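Local coordinates for RagB/SusD domain protein (Flavobacterium johnsoniae, PDB 5J5U), which binds chitin as a SusD-like protein and probably helps capture chitin chains at the bacterial outer membrane for uptake, at residues L25-G31 / F242-L247; N223-H228 / P331-Y337; Q47-S52 / G257-L263; D273-L279 / G368-E373; V302-V306 / L431-N435. The contacts are given in a common frame with arbitrary orientation. Residue numbers count along the deposited sequence, not the author numbering.

From the N terminus the chain passes residues 25-31 and 47-52, runs through a long, mostly helical region, and then returns to both. Residues 242-247 close interaction 1 over 210 residues and 257-263 close interaction 3 over 204. These two spans cross each other, and residues 223-228, whose partner 331-337 comes later, make interaction 2 cross both. Interactions 4 and 5 open only after 1 and 3 have closed; they cross interaction 2 and each other, ending at 368-373 and 431-435. In space, interactions 1 and 2 touch through His-228, 2 and 4 through Gln-371, 3 and 4 through Phe-260, and 3 and 5 through Gln-47 and Ser-262, so the N-terminal helices are tied to the later loops and helices.

Interaction 1 (L25-G31 / F242-L247); sequences LCMSGDG and FRGNGL
A returning loop, 242-245, packs against the C-terminal part of helix 16-29, joining it to the N-capped start of helix 246-253 in the mainly helical SusD-like fold. Gly-29 N donates to Leu-25 O (2.9 Å); Ser-28 departs to phi -140°. CA atoms are nearest at Gly-29/Phe-242 (4.0 Å) and Gly-31/Gly-246 (3.5 Å). Phe-242, chi1 m, offers one ring face to a Cys sulfur-aromatic contact: Cys-26 SG, also m, stands 4.1 Å from the Phe-242 ring centroid, 12° off its normal. The ring edge meets Asp-30 (t), CG to Phe-242 CE1 3.6 Å. Leu-25 (m, t) packs CB to Phe-242 CB at 4.3 Å, while its CD1 lies over a face of the Arg-243 guanidinium, 3.7 Å from CZ; the arginine starts out away (m, chi2 near -103°) and its end comes nearer. Gly-246 N donates to Ser-28 O (2.8 Å, 149°). One water donates to Gly-29 O (2.9 Å) and Gly-244 O (2.5 Å). Asp-30 and Asn-245, both t, N-cap helices 31-45 and 246-253; Asp-30 also bonds Asn-75, and Ser-28 OG bonds His-228. A CB on Gly-29 would come within 2.0 Å of Phe-242 O. Close glycine approach, one N-H...O bond and CA-H...O contacts (Gly-29 CA to Phe-242 O 3.5 Å, Phe-242 CA to Gly-29 O 3.3 Å) thus combine with extensive burial of Phe-242 against Leu-25, Cys-26 and Asp-30.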
# COMPACT_ATOMS: atom_id res chain seq x y z
N LEU A 25 3.56 -15.70 -2.98
CA LEU A 25 4.96 -15.33 -2.99
C LEU A 25 5.26 -14.21 -4.02
O LEU A 25 6.10 -13.34 -3.78
CB LEU A 25 5.84 -16.58 -3.24
CG LEU A 25 6.10 -17.43 -1.97
CD1 LEU A 25 6.72 -18.81 -2.28
CD2 LEU A 25 6.96 -16.67 -0.96
N CYS A 26 4.54 -14.19 -5.14
CA CYS A 26 4.70 -13.14 -6.13
C CYS A 26 4.27 -11.76 -5.58
O CYS A 26 4.82 -10.72 -5.94
CB CYS A 26 3.90 -13.47 -7.39
SG CYS A 26 4.69 -14.63 -8.56
N MET A 27 3.27 -11.75 -4.70
CA MET A 27 2.75 -10.47 -4.22
C MET A 27 3.72 -9.67 -3.34
O MET A 27 3.46 -8.49 -3.08
CB MET A 27 1.45 -10.68 -3.46
CG MET A 27 0.29 -11.06 -4.35
SD MET A 27 -1.25 -11.06 -3.42
CE MET A 27 -1.48 -9.30 -3.13
N SER A 28 4.83 -10.26 -2.90
CA SER A 28 5.79 -9.53 -2.06
C SER A 28 7.24 -9.82 -2.39
O SER A 28 8.11 -9.04 -2.09
CB SER A 28 5.55 -9.84 -0.58
OG SER A 28 5.96 -11.16 -0.27
N GLY A 29 7.50 -10.96 -3.02
CA GLY A 29 8.85 -11.37 -3.33
C GLY A 29 9.33 -11.01 -4.73
O GLY A 29 10.44 -11.35 -5.12
N ASP A 30 8.47 -10.35 -5.51
CA ASP A 30 8.87 -9.91 -6.84
C ASP A 30 9.54 -8.54 -6.67
O ASP A 30 8.86 -7.51 -6.58
CB ASP A 30 7.67 -9.82 -7.80
CG ASP A 30 8.10 -9.65 -9.26
OD1 ASP A 30 9.28 -9.29 -9.50
OD2 ASP A 30 7.25 -9.84 -10.15
N GLY A 31 10.86 -8.56 -6.58
CA GLY A 31 11.64 -7.36 -6.35
C GLY A 31 11.54 -6.41 -7.53
O GLY A 31 11.76 -5.21 -7.37
N PHE A 242 11.57 -15.19 -5.68
CA PHE A 242 10.42 -14.63 -4.97
C PHE A 242 10.44 -15.02 -3.49
O PHE A 242 9.50 -14.75 -2.74
CB PHE A 242 9.09 -15.08 -5.61
CG PHE A 242 8.96 -14.76 -7.09
CD1 PHE A 242 9.04 -13.46 -7.55
CD2 PHE A 242 8.71 -15.78 -8.02
CE1 PHE A 242 8.91 -13.16 -8.91
CE2 PHE A 242 8.57 -15.48 -9.38
CZ PHE A 242 8.67 -14.16 -9.82
N ARG A 243 11.51 -15.69 -3.07
CA ARG A 243 11.57 -16.17 -1.70
C ARG A 243 12.09 -15.11 -0.72
O ARG A 243 11.82 -15.18 0.49
CB ARG A 243 12.42 -17.45 -1.65
CG ARG A 243 11.92 -18.59 -2.56
CD ARG A 243 11.20 -19.64 -1.72
NE ARG A 243 10.32 -20.52 -2.49
CZ ARG A 243 9.41 -21.34 -1.96
NH1 ARG A 243 9.25 -21.40 -0.63
NH2 ARG A 243 8.65 -22.10 -2.74
N GLY A 244 12.85 -14.14 -1.22
CA GLY A 244 13.20 -12.97 -0.42
C GLY A 244 12.24 -11.80 -0.57
O GLY A 244 11.59 -11.64 -1.62
N ASN A 245 12.15 -10.96 0.47
CA ASN A 245 11.35 -9.74 0.41
C ASN A 245 11.79 -8.90 -0.79
O ASN A 245 12.95 -8.51 -0.89
CB ASN A 245 11.47 -8.97 1.76
CG ASN A 245 10.64 -7.67 1.80
OD1 ASN A 245 10.80 -6.80 0.95
ND2 ASN A 245 9.80 -7.52 2.84
N GLY A 246 10.88 -8.67 -1.73
CA GLY A 246 11.19 -7.86 -2.91
C GLY A 246 11.52 -6.40 -2.61
O GLY A 246 12.36 -5.76 -3.26
N LEU A 247 10.84 -5.86 -1.61
CA LEU A 247 11.06 -4.47 -1.22
C LEU A 247 12.49 -4.30 -0.69
O LEU A 247 13.18 -3.33 -1.04
CB LEU A 247 10.05 -4.01 -0.17
CG LEU A 247 10.31 -2.62 0.37
CD1 LEU A 247 10.27 -1.59 -0.74
CD2 LEU A 247 9.33 -2.25 1.50
O HOH W 1 12.83 -10.82 -3.62

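Interaction 2 (N223-H228 / P331-Y337); sequences NCLMHH and PFLHVSY
Near-linear backbone hydrogen bonds lead: His-334 N to Cys-224 O, 2.8 Å at 165°, then the antiparallel hydrogen-bonded pair Met-226/Phe-332, with Met-226 N to Phe-332 O and Phe-332 N to Met-226 O both 3.0 Å, and Cys-224 N to Val-335 O, 3.0 Å. A more bent side-chain bond follows, Tyr-337 N to Asn-223 OD1, 2.9 Å at 140°. A water accepts from Asn-223 ND2 at 3.0 Å. Strands 224-226 and 332-335 run at 152°, their axes 4.8 Å apart at closest approach. Leu-225 faces Leu-333 as a non-hydrogen-bonded pair (CA-CA 4.7 Å). Beyond it the register slips by one: Cys-224 bonds to both His-334 and Val-335, and His-334 has phi/psi -91/-52°, as in a beta bulge. The result is a two-stranded antiparallel sheet formed by strands distant in sequence, set among the helices of the SusD-like fold, with Ser-336 N-capping helix 337-349. On one face Leu-225 (m, m) and Leu-333 (t, p) meet CD1 to CD1 at 3.7 Å, and Leu-333 CD1 also touches Asn-223 CB at 3.8 Å. The other face carries Met-226 and Phe-332, both chi1 t, against Ser-28 of helix 16-29, while Val-335 packs on helix 178-195 and lies 4.2 Å from Cys-224, CB to CB. At the far end Phe-332 CB sits by the edge of the His-228 ring, 4.2 Å from NE2, which bonds to Ser-28 OG.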
# COMPACT_ATOMS: atom_id res chain seq x y z
N ASN A 223 -3.34 -9.70 11.00
CA ASN A 223 -2.63 -9.06 9.88
C ASN A 223 -2.24 -10.01 8.76
O ASN A 223 -1.86 -11.15 9.02
CB ASN A 223 -1.37 -8.36 10.37
CG ASN A 223 -1.68 -7.10 11.11
OD1 ASN A 223 -2.84 -6.80 11.36
ND2 ASN A 223 -0.64 -6.34 11.46
N CYS A 224 -2.34 -9.54 7.53
CA CYS A 224 -1.92 -10.32 6.38
C CYS A 224 -0.43 -10.11 6.08
O CYS A 224 -0.01 -9.05 5.63
CB CYS A 224 -2.76 -9.97 5.16
SG CYS A 224 -2.50 -11.06 3.82
N LEU A 225 0.36 -11.14 6.37
CA LEU A 225 1.83 -11.12 6.29
C LEU A 225 2.37 -12.21 5.42
O LEU A 225 1.82 -13.31 5.39
CB LEU A 225 2.46 -11.32 7.68
CG LEU A 225 2.66 -10.22 8.70
CD1 LEU A 225 3.18 -8.96 8.04
CD2 LEU A 225 1.38 -10.02 9.46
N MET A 226 3.47 -11.92 4.74
CA MET A 226 4.32 -12.97 4.22
C MET A 226 5.62 -12.98 5.02
O MET A 226 6.31 -11.95 5.10
CB MET A 226 4.64 -12.77 2.75
CG MET A 226 5.64 -13.79 2.27
SD MET A 226 4.93 -15.45 2.42
CE MET A 226 3.95 -15.48 0.91
N HIS A 227 5.91 -14.10 5.66
CA HIS A 227 7.20 -14.31 6.30
C HIS A 227 8.14 -14.89 5.26
O HIS A 227 7.80 -15.86 4.58
CB HIS A 227 7.08 -15.23 7.51
CG HIS A 227 6.19 -14.68 8.58
ND1 HIS A 227 6.64 -13.82 9.55
CD2 HIS A 227 4.87 -14.87 8.81
CE1 HIS A 227 5.63 -13.51 10.35
NE2 HIS A 227 4.55 -14.13 9.92
N HIS A 228 9.28 -14.23 5.09
CA HIS A 228 10.28 -14.54 4.06
C HIS A 228 11.49 -15.33 4.56
O HIS A 228 12.18 -14.90 5.47
CB HIS A 228 10.74 -13.25 3.36
CG HIS A 228 9.74 -12.70 2.39
ND1 HIS A 228 9.57 -13.23 1.13
CD2 HIS A 228 8.84 -11.70 2.50
CE1 HIS A 228 8.62 -12.57 0.50
NE2 HIS A 228 8.16 -11.64 1.31
N PRO A 331 9.75 -9.41 7.00
CA PRO A 331 8.39 -9.77 6.59
C PRO A 331 7.71 -8.65 5.80
O PRO A 331 8.06 -7.48 5.98
CB PRO A 331 7.68 -10.02 7.91
CG PRO A 331 8.47 -9.23 8.92
CD PRO A 331 9.89 -9.31 8.47
N PHE A 332 6.74 -9.00 4.96
CA PHE A 332 6.00 -7.99 4.21
C PHE A 332 4.53 -7.97 4.62
O PHE A 332 3.84 -8.98 4.52
CB PHE A 332 6.13 -8.23 2.71
CG PHE A 332 5.61 -7.10 1.88
CD1 PHE A 332 4.26 -7.02 1.54
CD2 PHE A 332 6.47 -6.11 1.42
CE1 PHE A 332 3.78 -5.96 0.77
CE2 PHE A 332 5.99 -5.05 0.62
CZ PHE A 332 4.65 -4.98 0.30
N LEU A 333 4.06 -6.81 5.06
CA LEU A 333 2.69 -6.57 5.51
C LEU A 333 1.77 -6.08 4.37
O LEU A 333 1.98 -5.00 3.83
CB LEU A 333 2.69 -5.54 6.65
CG LEU A 333 1.35 -5.13 7.26
CD1 LEU A 333 0.65 -6.31 7.87
CD2 LEU A 333 1.52 -4.02 8.29
N HIS A 334 0.73 -6.86 4.05
CA HIS A 334 -0.22 -6.50 2.99
C HIS A 334 -1.44 -5.70 3.46
O HIS A 334 -1.79 -4.67 2.86
CB HIS A 334 -0.71 -7.76 2.28
CG HIS A 334 0.32 -8.41 1.42
ND1 HIS A 334 0.77 -7.85 0.24
CD2 HIS A 334 0.99 -9.58 1.56
CE1 HIS A 334 1.67 -8.64 -0.30
NE2 HIS A 334 1.83 -9.70 0.48
N VAL A 335 -2.12 -6.21 4.48
CA VAL A 335 -3.31 -5.57 5.04
C VAL A 335 -3.23 -5.64 6.56
O VAL A 335 -2.80 -6.65 7.11
CB VAL A 335 -4.62 -6.24 4.56
CG1 VAL A 335 -5.79 -5.32 4.83
CG2 VAL A 335 -4.55 -6.63 3.05
N SER A 336 -3.66 -4.59 7.24
CA SER A 336 -3.35 -4.49 8.66
C SER A 336 -4.56 -4.17 9.53
O SER A 336 -5.58 -3.67 9.04
CB SER A 336 -2.28 -3.43 8.88
OG SER A 336 -2.80 -2.13 8.69
N TYR A 337 -4.42 -4.47 10.82
CA TYR A 337 -5.44 -4.14 11.80
C TYR A 337 -5.47 -2.63 12.04
O TYR A 337 -6.54 -2.01 12.16
CB TYR A 337 -5.18 -4.89 13.12
CG TYR A 337 -6.13 -4.50 14.24
CD1 TYR A 337 -7.49 -4.75 14.13
CD2 TYR A 337 -5.67 -3.88 15.39
CE1 TYR A 337 -8.36 -4.40 15.13
CE2 TYR A 337 -6.55 -3.53 16.41
CZ TYR A 337 -7.90 -3.80 16.26
OH TYR A 337 -8.79 -3.45 17.25
O HOH W 2 -1.62 -3.57 12.16

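Interaction 3 (Q47-S52 / G257-L263); sequences QHYSGS and GDHFSSL
Gln-47, at positive phi (57/40°), is the C-prime residue of a Schellman motif closing the preceding helix. Its O accepts a very short bond from Ser-261 OG (2.4 Å), its side chain turns to Leu-431 O, and its OE1 lies 3.6 Å from Leu-263 CD2. His-48 O receives Ser-261 N (3.1 Å, 151°). Tyr-49 (chi1 m) pairs with Phe-260 (m) in a non-hydrogen-bonded antiparallel pair, CA-CA 4.4 Å, and their rings touch CE1 to CE1 at 3.9 Å. Ser-50 and His-259 are the hydrogen-bonded pair: Ser-50 N to His-259 O 3.0 Å, His-259 N to Ser-50 O 3.2 Å. Gly-51 turns at phi 127°, where a CB would jam against the preceding carbonyl and the His-259 ring. Ser-52 (p) donates OG to Asp-258 OD1 (2.7 Å) and N-caps helix 53-60, as Ser-261 (p) does for helix 262-270. The result is a minimal two-stranded antiparallel sheet joining helix ends in a mainly helical SusD-like fold.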
# COMPACT_ATOMS: atom_id res chain seq x y z
N GLN A 47 6.24 10.74 -0.78
CA GLN A 47 7.31 11.23 0.07
C GLN A 47 7.48 10.40 1.34
O GLN A 47 7.70 10.92 2.44
CB GLN A 47 7.06 12.70 0.39
CG GLN A 47 6.93 13.55 -0.86
CD GLN A 47 6.90 15.08 -0.59
OE1 GLN A 47 6.52 15.54 0.50
NE2 GLN A 47 7.27 15.87 -1.60
N HIS A 48 7.36 9.08 1.18
CA HIS A 48 7.83 8.15 2.17
C HIS A 48 9.37 8.18 2.21
O HIS A 48 9.98 8.09 3.29
CB HIS A 48 7.33 6.74 1.86
CG HIS A 48 5.99 6.43 2.43
ND1 HIS A 48 5.29 5.28 2.10
CD2 HIS A 48 5.20 7.12 3.28
CE1 HIS A 48 4.13 5.28 2.74
NE2 HIS A 48 4.05 6.38 3.46
N TYR A 49 10.02 8.29 1.04
CA TYR A 49 11.49 8.21 0.98
C TYR A 49 12.17 9.30 0.15
O TYR A 49 11.59 9.84 -0.81
CB TYR A 49 11.92 6.86 0.39
CG TYR A 49 11.17 5.65 0.89
CD1 TYR A 49 11.48 5.06 2.11
CD2 TYR A 49 10.18 5.07 0.13
CE1 TYR A 49 10.83 3.95 2.56
CE2 TYR A 49 9.50 3.92 0.57
CZ TYR A 49 9.84 3.37 1.80
OH TYR A 49 9.17 2.25 2.26
N SER A 50 13.44 9.58 0.47
CA SER A 50 14.29 10.38 -0.42
C SER A 50 15.79 10.11 -0.21
O SER A 50 16.20 9.64 0.85
CB SER A 50 13.96 11.87 -0.25
OG SER A 50 14.44 12.62 -1.36
N GLY A 51 16.63 10.39 -1.20
CA GLY A 51 18.05 10.24 -0.98
C GLY A 51 18.83 9.40 -1.97
O GLY A 51 19.93 9.78 -2.36
N SER A 52 18.29 8.24 -2.33
CA SER A 52 18.94 7.37 -3.30
C SER A 52 18.77 7.92 -4.73
O SER A 52 17.87 8.71 -4.99
CB SER A 52 18.38 5.95 -3.23
OG SER A 52 17.18 5.81 -3.98
N GLY A 257 21.05 3.33 0.05
CA GLY A 257 21.09 4.77 -0.11
C GLY A 257 19.76 5.44 0.15
O GLY A 257 19.65 6.66 0.03
N ASP A 258 18.75 4.67 0.52
CA ASP A 258 17.44 5.27 0.79
C ASP A 258 17.33 5.72 2.23
O ASP A 258 17.78 5.02 3.14
CB ASP A 258 16.30 4.29 0.48
CG ASP A 258 16.17 3.97 -1.01
OD1 ASP A 258 15.83 4.89 -1.81
OD2 ASP A 258 16.39 2.78 -1.37
N HIS A 259 16.74 6.90 2.43
CA HIS A 259 16.39 7.43 3.76
C HIS A 259 14.91 7.72 3.80
O HIS A 259 14.27 7.82 2.75
CB HIS A 259 17.13 8.73 4.08
CG HIS A 259 18.62 8.67 3.91
ND1 HIS A 259 19.49 8.78 4.97
CD2 HIS A 259 19.38 8.52 2.80
CE1 HIS A 259 20.73 8.71 4.52
NE2 HIS A 259 20.70 8.55 3.21
N PHE A 260 14.37 7.88 5.00
CA PHE A 260 13.01 8.37 5.14
C PHE A 260 12.98 9.85 4.80
O PHE A 260 13.99 10.55 4.92
CB PHE A 260 12.46 8.11 6.56
CG PHE A 260 12.35 6.65 6.90
CD1 PHE A 260 11.68 5.78 6.06
CD2 PHE A 260 12.92 6.14 8.06
CE1 PHE A 260 11.58 4.44 6.34
CE2 PHE A 260 12.81 4.79 8.36
CZ PHE A 260 12.14 3.93 7.50
N SER A 261 11.85 10.34 4.33
CA SER A 261 11.79 11.74 3.93
C SER A 261 11.74 12.66 5.15
O SER A 261 11.33 12.25 6.23
CB SER A 261 10.58 11.97 3.04
OG SER A 261 9.39 11.99 3.80
N SER A 262 12.15 13.91 4.97
CA SER A 262 12.06 14.90 6.05
C SER A 262 10.61 15.06 6.54
O SER A 262 10.37 15.31 7.71
CB SER A 262 12.63 16.25 5.59
OG SER A 262 11.95 16.75 4.45
N LEU A 263 9.64 14.93 5.63
CA LEU A 263 8.24 15.03 6.02
C LEU A 263 7.86 13.98 7.09
O LEU A 263 7.26 14.30 8.14
CB LEU A 263 7.35 14.90 4.78
CG LEU A 263 5.84 15.07 4.97
CD1 LEU A 263 5.47 16.51 5.35
CD2 LEU A 263 5.10 14.61 3.71

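Interaction 4 (D273-L279 / G368-E373); sequences DPRLKML and GIKQLE
This is a helix-end contact within the helical SusD-like fold: the C-terminal part of helix 357-371, through Leu-372, lies against the type I turn Asp-273 to Leu-276 and helix 276-279. CA atoms come nearest at Arg-275/Ile-369 (6.0 Å) and Met-278/Leu-372 (7.4 Å), and no direct hydrogen bond crosses the interface. Ile-369 (m, t) buries the most. Its CD1 touches Pro-274 CD at 3.9 Å and its CG1 lies over one face of the Arg-275 guanidinium, 3.7 Å from NE; Ile-385 and Tyr-388 of helix 382-391 also touch it. Leu-372 (m, t) is a second apolar centre: CD1 meets Arg-275 CG at 3.6 Å and Leu-279 CD2 at 3.7 Å, while CB meets Met-278 CE at 3.6 Å. Met-278 (m, t, p) thus reaches between the two, its CE also 3.6 Å from Ile-369 O. Arg-275 (m, t, m) is held by Asp-273 (t) in a two-pronged salt bridge, Arg-275 NE to Asp-273 OD1 2.9 Å and Arg-275 NH2 to Asp-273 OD2 2.8 Å. Arg-275 N also caps onto Asp-273 OD1 at 3.0 Å, and NH2 bonds Gln-406. The remaining nitrogen, Arg-275 NH1, donates to a water at 2.8 Å, which in turn donates to Gly-368 O at 3.1 Å.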
# COMPACT_ATOMS: atom_id res chain seq x y z
N ASP A 273 6.00 10.59 18.31
CA ASP A 273 5.56 9.25 17.93
C ASP A 273 6.64 8.24 18.34
O ASP A 273 7.82 8.45 18.07
CB ASP A 273 5.28 9.20 16.42
CG ASP A 273 4.40 8.02 16.03
OD1 ASP A 273 4.84 6.88 16.20
OD2 ASP A 273 3.28 8.23 15.53
N PRO A 274 6.25 7.16 19.03
CA PRO A 274 7.23 6.15 19.46
C PRO A 274 7.85 5.37 18.29
O PRO A 274 8.79 4.59 18.48
CB PRO A 274 6.41 5.20 20.34
CG PRO A 274 5.21 5.95 20.71
CD PRO A 274 4.91 6.88 19.57
N ARG A 275 7.33 5.56 17.08
CA ARG A 275 7.82 4.77 15.96
C ARG A 275 9.10 5.34 15.40
O ARG A 275 9.73 4.71 14.57
CB ARG A 275 6.76 4.67 14.87
CG ARG A 275 5.65 3.70 15.18
CD ARG A 275 4.54 3.79 14.16
NE ARG A 275 3.76 5.00 14.35
CZ ARG A 275 2.53 5.16 13.91
NH1 ARG A 275 1.94 4.19 13.22
NH2 ARG A 275 1.88 6.29 14.13
N LEU A 276 9.48 6.53 15.87
CA LEU A 276 10.64 7.26 15.35
C LEU A 276 11.93 6.43 15.27
O LEU A 276 12.53 6.30 14.18
CB LEU A 276 10.89 8.51 16.20
CG LEU A 276 12.09 9.37 15.80
CD1 LEU A 276 11.90 9.88 14.39
CD2 LEU A 276 12.26 10.55 16.76
N LYS A 277 12.35 5.87 16.41
CA LYS A 277 13.58 5.08 16.48
C LYS A 277 13.37 3.60 16.14
O LYS A 277 14.34 2.87 15.88
CB LYS A 277 14.22 5.19 17.88
CG LYS A 277 14.38 6.61 18.38
CD LYS A 277 14.79 6.62 19.85
CE LYS A 277 15.31 7.97 20.28
NZ LYS A 277 15.72 7.95 21.70
N MET A 278 12.12 3.16 16.14
CA MET A 278 11.81 1.83 15.63
C MET A 278 12.08 1.80 14.13
O MET A 278 12.37 0.75 13.57
CB MET A 278 10.35 1.45 15.93
CG MET A 278 9.96 1.53 17.40
SD MET A 278 8.23 1.12 17.72
CE MET A 278 8.22 -0.60 17.21
N LEU A 279 11.96 2.97 13.48
CA LEU A 279 12.10 3.07 12.03
C LEU A 279 13.46 3.64 11.59
O LEU A 279 14.10 3.11 10.70
CB LEU A 279 10.97 3.94 11.43
CG LEU A 279 9.54 3.42 11.53
CD1 LEU A 279 8.53 4.51 11.19
CD2 LEU A 279 9.35 2.22 10.64
N GLY A 368 -0.71 0.40 14.87
CA GLY A 368 0.34 0.75 13.92
C GLY A 368 1.71 0.81 14.58
O GLY A 368 2.72 0.40 13.99
N ILE A 369 1.73 1.32 15.81
CA ILE A 369 2.97 1.37 16.59
C ILE A 369 3.44 -0.04 16.91
O ILE A 369 4.64 -0.33 16.82
CB ILE A 369 2.79 2.17 17.90
CG1 ILE A 369 2.48 3.63 17.58
CG2 ILE A 369 4.06 2.12 18.74
CD1 ILE A 369 2.02 4.42 18.78
N LYS A 370 2.51 -0.94 17.22
CA LYS A 370 2.91 -2.30 17.58
C LYS A 370 3.17 -3.21 16.39
O LYS A 370 3.84 -4.23 16.55
CB LYS A 370 1.86 -2.96 18.49
CG LYS A 370 1.90 -2.45 19.93
CD LYS A 370 0.82 -3.05 20.84
CE LYS A 370 1.00 -2.53 22.28
NZ LYS A 370 0.04 -3.12 23.25
N GLN A 371 2.64 -2.86 15.21
CA GLN A 371 2.78 -3.76 14.06
C GLN A 371 4.24 -3.83 13.60
O GLN A 371 4.65 -4.77 12.94
CB GLN A 371 1.88 -3.31 12.90
CG GLN A 371 2.53 -2.29 11.97
CD GLN A 371 1.55 -1.67 10.99
OE1 GLN A 371 0.35 -1.61 11.25
NE2 GLN A 371 2.07 -1.19 9.86
N LEU A 372 5.03 -2.84 13.99
CA LEU A 372 6.44 -2.78 13.61
C LEU A 372 7.28 -3.84 14.33
O LEU A 372 8.40 -4.14 13.92
CB LEU A 372 7.01 -1.39 13.90
CG LEU A 372 6.41 -0.17 13.22
CD1 LEU A 372 7.31 1.02 13.47
CD2 LEU A 372 6.26 -0.39 11.72
N GLU A 373 6.74 -4.42 15.40
CA GLU A 373 7.49 -5.39 16.18
C GLU A 373 7.88 -6.60 15.34
O GLU A 373 8.98 -7.13 15.45
CB GLU A 373 6.69 -5.82 17.39
CG GLU A 373 6.44 -4.69 18.39
CD GLU A 373 5.58 -5.13 19.56
OE1 GLU A 373 5.38 -6.36 19.73
OE2 GLU A 373 5.07 -4.25 20.28
O HOH W 3 2.86 2.20 11.52

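Interaction 5 (V302-V306 / L431-N435); sequences VRPGV and LPITN
Two irregular loops meet here in a partly buried loop-to-loop contact, about 22 Å from its centre to the centre of the chain: one loop lies between strands 280-281 and 320-321, the other between helices 415-425 and 452-457. The nearest CA pair is Gly-305/Ile-433, 6.5 Å. One polar bond spans the gap directly, Asn-435 ND2 (chi1 m) to Gly-305 O at 3.1 Å and 146°. A water adds a three-way bridge: Arg-303 NE donates to it (2.8 Å), and it donates to Pro-304 O and Pro-432 O (both 3.0 Å). The first loop owes its shape to a type II beta turn from Arg-303 to Val-306, closed by Val-306 N to Arg-303 O at 3.0 Å, with Pro-304 (-54/135°) and Gly-305 (92/-4°) at its two central positions; a CB on Gly-305 would lie 2.5 Å from Asn-435 OD1. Pro-304 makes the apolar contacts, its CD 3.8 Å from Leu-431 CD1 and its CB 3.9 Å from CD1 of Ile-433 (m, m). Leu-431 (m, t) also sets CD2 over a face of the Arg-303 guanidinium, 3.9 Å from NH2. Gln-47, just before strand 49-50, touches Pro-304 and Ile-433, and its NE2 donates to Leu-431 O.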
# COMPACT_ATOMS: atom_id res chain seq x y z
N VAL A 302 15.66 13.12 4.82
CA VAL A 302 16.19 13.79 3.64
C VAL A 302 15.03 14.48 2.93
O VAL A 302 14.00 13.86 2.67
CB VAL A 302 16.89 12.79 2.65
CG1 VAL A 302 17.32 13.52 1.36
CG2 VAL A 302 18.09 12.10 3.31
N ARG A 303 15.21 15.76 2.63
CA ARG A 303 14.19 16.53 1.92
C ARG A 303 13.88 15.91 0.54
O ARG A 303 14.80 15.59 -0.23
CB ARG A 303 14.66 17.98 1.74
CG ARG A 303 13.69 18.91 0.98
CD ARG A 303 12.74 19.62 1.92
NE ARG A 303 11.77 20.46 1.21
CZ ARG A 303 11.04 21.42 1.77
NH1 ARG A 303 11.17 21.71 3.07
NH2 ARG A 303 10.18 22.12 1.03
N PRO A 304 12.58 15.74 0.24
CA PRO A 304 12.17 15.25 -1.09
C PRO A 304 12.76 16.12 -2.20
O PRO A 304 12.78 17.34 -2.10
CB PRO A 304 10.64 15.36 -1.05
CG PRO A 304 10.30 15.30 0.42
CD PRO A 304 11.44 16.01 1.12
N GLY A 305 13.28 15.47 -3.24
CA GLY A 305 13.91 16.18 -4.34
C GLY A 305 15.40 16.34 -4.13
O GLY A 305 16.11 16.81 -5.01
N VAL A 306 15.89 15.91 -2.98
CA VAL A 306 17.30 16.08 -2.64
C VAL A 306 17.98 14.73 -2.49
O VAL A 306 17.48 13.87 -1.79
CB VAL A 306 17.46 16.91 -1.32
CG1 VAL A 306 18.92 16.97 -0.87
CG2 VAL A 306 16.89 18.32 -1.50
N LEU A 431 5.34 18.06 0.86
CA LEU A 431 6.25 19.15 0.59
C LEU A 431 6.25 19.39 -0.89
O LEU A 431 6.26 18.45 -1.67
CB LEU A 431 7.66 18.80 1.08
CG LEU A 431 7.72 18.74 2.61
CD1 LEU A 431 9.05 18.17 3.13
CD2 LEU A 431 7.49 20.16 3.12
N PRO A 432 6.28 20.67 -1.28
CA PRO A 432 6.24 21.03 -2.70
C PRO A 432 7.55 20.64 -3.38
O PRO A 432 8.61 20.75 -2.78
CB PRO A 432 6.02 22.54 -2.67
CG PRO A 432 6.62 22.96 -1.36
CD PRO A 432 6.32 21.85 -0.40
N ILE A 433 7.45 20.12 -4.59
CA ILE A 433 8.60 19.78 -5.41
C ILE A 433 8.91 20.92 -6.38
O ILE A 433 8.12 21.22 -7.27
CB ILE A 433 8.34 18.44 -6.17
CG1 ILE A 433 8.20 17.28 -5.17
CG2 ILE A 433 9.44 18.15 -7.19
CD1 ILE A 433 9.49 16.99 -4.39
N THR A 434 10.07 21.56 -6.22
CA THR A 434 10.37 22.75 -7.01
C THR A 434 11.57 22.54 -7.93
O THR A 434 11.97 23.46 -8.65
CB THR A 434 10.65 23.99 -6.10
OG1 THR A 434 11.69 23.69 -5.16
CG2 THR A 434 9.37 24.43 -5.35
N ASN A 435 12.09 21.32 -7.96
CA ASN A 435 13.19 20.97 -8.86
C ASN A 435 12.93 21.41 -10.30
O ASN A 435 11.85 21.15 -10.87
CB ASN A 435 13.45 19.47 -8.83
CG ASN A 435 13.75 18.98 -7.44
OD1 ASN A 435 12.85 18.87 -6.60
ND2 ASN A 435 15.03 18.73 -7.17
O HOH W 4 10.93 19.56 -1.34